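Local coordinates for glutamate--cysteine ligase GshA (Methylobacillus flagellatus KT, PDB 3K1T), which probably acts as a ligase joining glutamate to cysteine, the gamma-glutamylcysteine synthetase step of glutathione synthesis, at residues D229-F237 / L261-Y272. Numbering follows the deposited sequence. Where two conformers were deposited one is given.
Sequences DPWLLNPYF and LLAKIRRKYAEY
Asp-229 OD2 is gripped by two donors from helix 251-272. Tyr-272 OH donates to the anti lone pair of Asp-229 OD2 at 2.7 Å. Lys-268 NZ closes a salt bridge at 2.6 Å to Asp-229 OD2, on the syn side and 26° out of the carboxylate plane. Lys-268 NZ also forms a salt bridge with Glu-271 OE1 at 2.8 Å, so one ammonium serves two carboxylates. Asp-229 OD1 takes the backbone N of Trp-231 in an Asx turn, which helps fix the carboxylate's rotation. On its way to Asp-229 the Lys-268 chain bends at its second torsion (chi2 -73°) and lies along the Trp-231 indole. Lys-268 CB sits over the centre of the six-membered ring of Trp-231, 3.5 Å from the centroid, in a CH-pi contact. Tyr-269 CE1 meets the indole edge in plane. Tyr-272 lies almost parallel to the indole but slid aside. The indole NE1 bonds Glu-329 on strand 324-329. Replacing Trp-231 with an alanine would probably strip the aliphatic part of Lys-268 of its flat support, open a gap beside Tyr-269 and leave Glu-329 without this donor. Tyr-236 is held between Trp-231 CD1 on one face and Lys-264 CE on the other. Lys-264 NZ adds an off-centre cation-pi contact, 4.2 Å from the Tyr-236 ring centroid. Leu-261 CD1 packs on Tyr-236 CB at 3.5 Å. The contact thus fastens the loop between helix 210-226 and strand 237-241 to the helix. Each lysine pairs an alkyl chain on an aromatic face with a polar end, and Lys-268 is likely to offset the negative charges of Asp-229 and Glu-271.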
# COMPACT_ATOMS: atom_id res chain seq x y z
N ASP A 229 -5.87 28.91 11.12
CA ASP A 229 -5.18 29.35 12.34
C ASP A 229 -4.27 28.18 12.81
O ASP A 229 -4.79 27.13 13.10
CB ASP A 229 -6.25 29.66 13.43
CG ASP A 229 -5.66 30.14 14.75
OD1 ASP A 229 -4.43 30.14 14.90
OD2 ASP A 229 -6.44 30.53 15.66
N PRO A 230 -2.94 28.36 12.86
CA PRO A 230 -2.07 27.26 13.28
C PRO A 230 -2.37 26.71 14.66
O PRO A 230 -2.04 25.56 14.93
CB PRO A 230 -0.67 27.88 13.24
CG PRO A 230 -0.89 29.34 13.31
CD PRO A 230 -2.15 29.58 12.58
N TRP A 231 -2.98 27.53 15.53
CA TRP A 231 -3.34 27.12 16.89
C TRP A 231 -4.35 25.96 16.88
O TRP A 231 -4.36 25.15 17.80
CB TRP A 231 -3.85 28.30 17.73
CG TRP A 231 -4.15 27.91 19.16
CD1 TRP A 231 -3.25 27.76 20.17
CD2 TRP A 231 -5.43 27.61 19.73
NE1 TRP A 231 -3.87 27.40 21.33
CE2 TRP A 231 -5.21 27.28 21.09
CE3 TRP A 231 -6.74 27.56 19.23
CZ2 TRP A 231 -6.24 26.90 21.95
CZ3 TRP A 231 -7.77 27.18 20.08
CH2 TRP A 231 -7.52 26.88 21.43
N LEU A 232 -5.14 25.84 15.81
CA LEU A 232 -6.11 24.73 15.72
C LEU A 232 -5.42 23.35 15.61
O LEU A 232 -6.07 22.33 15.86
CB LEU A 232 -7.07 24.95 14.57
CG LEU A 232 -7.97 26.20 14.70
CD1 LEU A 232 -8.98 26.25 13.48
CD2 LEU A 232 -8.66 26.33 16.06
N LEU A 233 -4.14 23.34 15.25
CA LEU A 233 -3.37 22.12 15.04
C LEU A 233 -2.23 21.94 16.04
O LEU A 233 -1.55 20.93 16.01
CB LEU A 233 -2.74 22.18 13.65
CG LEU A 233 -3.61 22.18 12.41
CD1 LEU A 233 -2.79 22.51 11.17
CD2 LEU A 233 -4.28 20.80 12.31
N ASN A 234 -1.96 22.93 16.89
CA ASN A 234 -0.69 22.97 17.60
C ASN A 234 -0.81 23.53 19.02
O ASN A 234 -1.18 24.68 19.18
CB ASN A 234 0.30 23.81 16.78
CG ASN A 234 1.74 23.68 17.26
OD1 ASN A 234 2.06 22.86 18.15
ND2 ASN A 234 2.61 24.49 16.70
N PRO A 235 -0.48 22.74 20.05
CA PRO A 235 -0.52 23.34 21.41
C PRO A 235 0.64 24.33 21.62
O PRO A 235 1.76 24.09 21.13
CB PRO A 235 -0.34 22.12 22.34
CG PRO A 235 -0.54 20.89 21.47
CD PRO A 235 -0.07 21.32 20.10
N TYR A 236 0.39 25.41 22.36
CA TYR A 236 1.47 26.30 22.77
C TYR A 236 2.40 25.53 23.71
O TYR A 236 1.98 24.58 24.40
CB TYR A 236 0.92 27.51 23.54
CG TYR A 236 0.14 28.52 22.73
CD1 TYR A 236 0.67 29.05 21.55
CD2 TYR A 236 -1.11 28.97 23.16
CE1 TYR A 236 -0.04 30.02 20.83
CE2 TYR A 236 -1.80 29.92 22.48
CZ TYR A 236 -1.27 30.46 21.31
OH TYR A 236 -1.97 31.41 20.62
N PHE A 237 3.65 25.94 23.76
CA PHE A 237 4.56 25.40 24.78
C PHE A 237 5.64 26.41 25.20
O PHE A 237 5.88 27.43 24.56
CB PHE A 237 5.19 24.07 24.32
CG PHE A 237 6.37 24.23 23.40
CD1 PHE A 237 6.19 24.51 22.06
CD2 PHE A 237 7.67 24.11 23.88
CE1 PHE A 237 7.27 24.70 21.20
CE2 PHE A 237 8.77 24.30 23.02
CZ PHE A 237 8.56 24.60 21.69
N LEU A 261 1.88 30.98 30.02
CA LEU A 261 1.29 30.00 29.10
C LEU A 261 -0.24 29.94 29.24
O LEU A 261 -0.97 29.98 28.23
CB LEU A 261 1.95 28.64 29.31
CG LEU A 261 1.51 27.50 28.43
CD1 LEU A 261 1.65 27.87 26.93
CD2 LEU A 261 2.36 26.24 28.80
N LEU A 262 -0.72 29.86 30.47
CA LEU A 262 -2.16 29.91 30.75
C LEU A 262 -2.80 31.13 30.14
O LEU A 262 -3.90 31.04 29.59
CB LEU A 262 -2.44 29.85 32.25
CG LEU A 262 -2.17 28.51 32.93
CD1 LEU A 262 -2.21 28.68 34.46
CD2 LEU A 262 -3.16 27.39 32.49
N ALA A 263 -2.15 32.28 30.25
CA ALA A 263 -2.68 33.52 29.66
C ALA A 263 -2.80 33.43 28.14
O ALA A 263 -3.80 33.89 27.57
CB ALA A 263 -1.82 34.73 30.07
N LYS A 264 -1.81 32.85 27.47
CA LYS A 264 -1.89 32.64 26.03
C LYS A 264 -3.07 31.73 25.64
O LYS A 264 -3.76 31.99 24.64
CB LYS A 264 -0.60 32.03 25.47
CG LYS A 264 0.60 32.97 25.43
CD LYS A 264 1.87 32.32 24.86
CE LYS A 264 1.79 32.12 23.38
NZ LYS A 264 3.03 31.43 22.79
N ILE A 265 -3.27 30.66 26.41
CA ILE A 265 -4.36 29.71 26.16
C ILE A 265 -5.71 30.42 26.39
O ILE A 265 -6.63 30.31 25.59
CB ILE A 265 -4.26 28.44 27.03
CG1 ILE A 265 -2.96 27.67 26.79
CG2 ILE A 265 -5.44 27.50 26.77
CD1 ILE A 265 -2.61 26.71 27.94
N ARG A 266 -5.82 31.18 27.47
CA ARG A 266 -7.01 31.96 27.74
C ARG A 266 -7.41 32.86 26.57
O ARG A 266 -8.60 32.95 26.27
CB ARG A 266 -6.86 32.82 29.01
CG ARG A 266 -7.05 32.07 30.27
CD ARG A 266 -7.39 33.03 31.45
NE ARG A 266 -6.28 33.94 31.72
CZ ARG A 266 -5.20 33.65 32.47
NH1 ARG A 266 -5.04 32.47 33.07
NH2 ARG A 266 -4.28 34.59 32.64
N ARG A 267 -6.44 33.53 25.92
CA ARG A 267 -6.75 34.39 24.77
C ARG A 267 -7.41 33.61 23.65
O ARG A 267 -8.41 34.06 23.04
CB ARG A 267 -5.50 35.04 24.19
CG ARG A 267 -4.97 36.20 24.95
CD ARG A 267 -3.84 36.86 24.18
NE ARG A 267 -4.27 37.32 22.87
CZ ARG A 267 -3.47 37.89 21.98
NH1 ARG A 267 -2.19 38.08 22.25
NH2 ARG A 267 -3.96 38.27 20.81
N LYS A 268 -6.85 32.43 23.35
CA LYS A 268 -7.45 31.58 22.32
C LYS A 268 -8.81 31.02 22.72
O LYS A 268 -9.73 30.96 21.86
CB LYS A 268 -6.47 30.48 21.87
CG LYS A 268 -5.38 30.97 20.93
CD LYS A 268 -5.94 31.24 19.54
CE LYS A 268 -5.01 31.95 18.61
NZ LYS A 268 -5.67 32.36 17.32
N TYR A 269 -8.99 30.66 23.99
CA TYR A 269 -10.27 30.14 24.47
C TYR A 269 -11.35 31.23 24.35
O TYR A 269 -12.48 30.93 23.95
CB TYR A 269 -10.14 29.58 25.90
CG TYR A 269 -9.53 28.17 26.01
CD1 TYR A 269 -8.80 27.60 24.99
CD2 TYR A 269 -9.71 27.42 27.15
CE1 TYR A 269 -8.25 26.32 25.12
CE2 TYR A 269 -9.19 26.16 27.28
CZ TYR A 269 -8.47 25.60 26.25
OH TYR A 269 -7.93 24.33 26.38
N ALA A 270 -10.97 32.48 24.62
CA ALA A 270 -11.90 33.62 24.46
C ALA A 270 -12.27 33.82 22.98
O ALA A 270 -13.46 33.95 22.64
CB ALA A 270 -11.31 34.91 25.08
N GLU A 271 -11.27 33.79 22.11
CA GLU A 271 -11.47 33.92 20.68
C GLU A 271 -12.51 32.90 20.17
O GLU A 271 -13.37 33.24 19.36
CB GLU A 271 -10.16 33.74 19.93
CG GLU A 271 -10.30 33.83 18.40
CD GLU A 271 -8.97 33.76 17.65
OE1 GLU A 271 -7.90 33.73 18.29
OE2 GLU A 271 -9.01 33.75 16.40
N TYR A 272 -12.42 31.66 20.64
CA TYR A 272 -13.24 30.59 20.11
C TYR A 272 -14.46 30.22 20.99
O TYR A 272 -15.18 29.30 20.67
CB TYR A 272 -12.35 29.37 19.82
CG TYR A 272 -11.48 29.60 18.61
CD1 TYR A 272 -12.02 29.64 17.32
CD2 TYR A 272 -10.11 29.78 18.73
CE1 TYR A 272 -11.23 29.84 16.18
CE2 TYR A 272 -9.30 29.94 17.61
CZ TYR A 272 -9.87 29.98 16.34
OH TYR A 272 -9.06 30.17 15.25
O HOH W 1 -2.80 31.80 15.95
O HOH W 2 -6.76 33.84 14.84
O HOH W 3 -2.84 33.42 22.43
O HOH W 4 3.94 29.62 24.55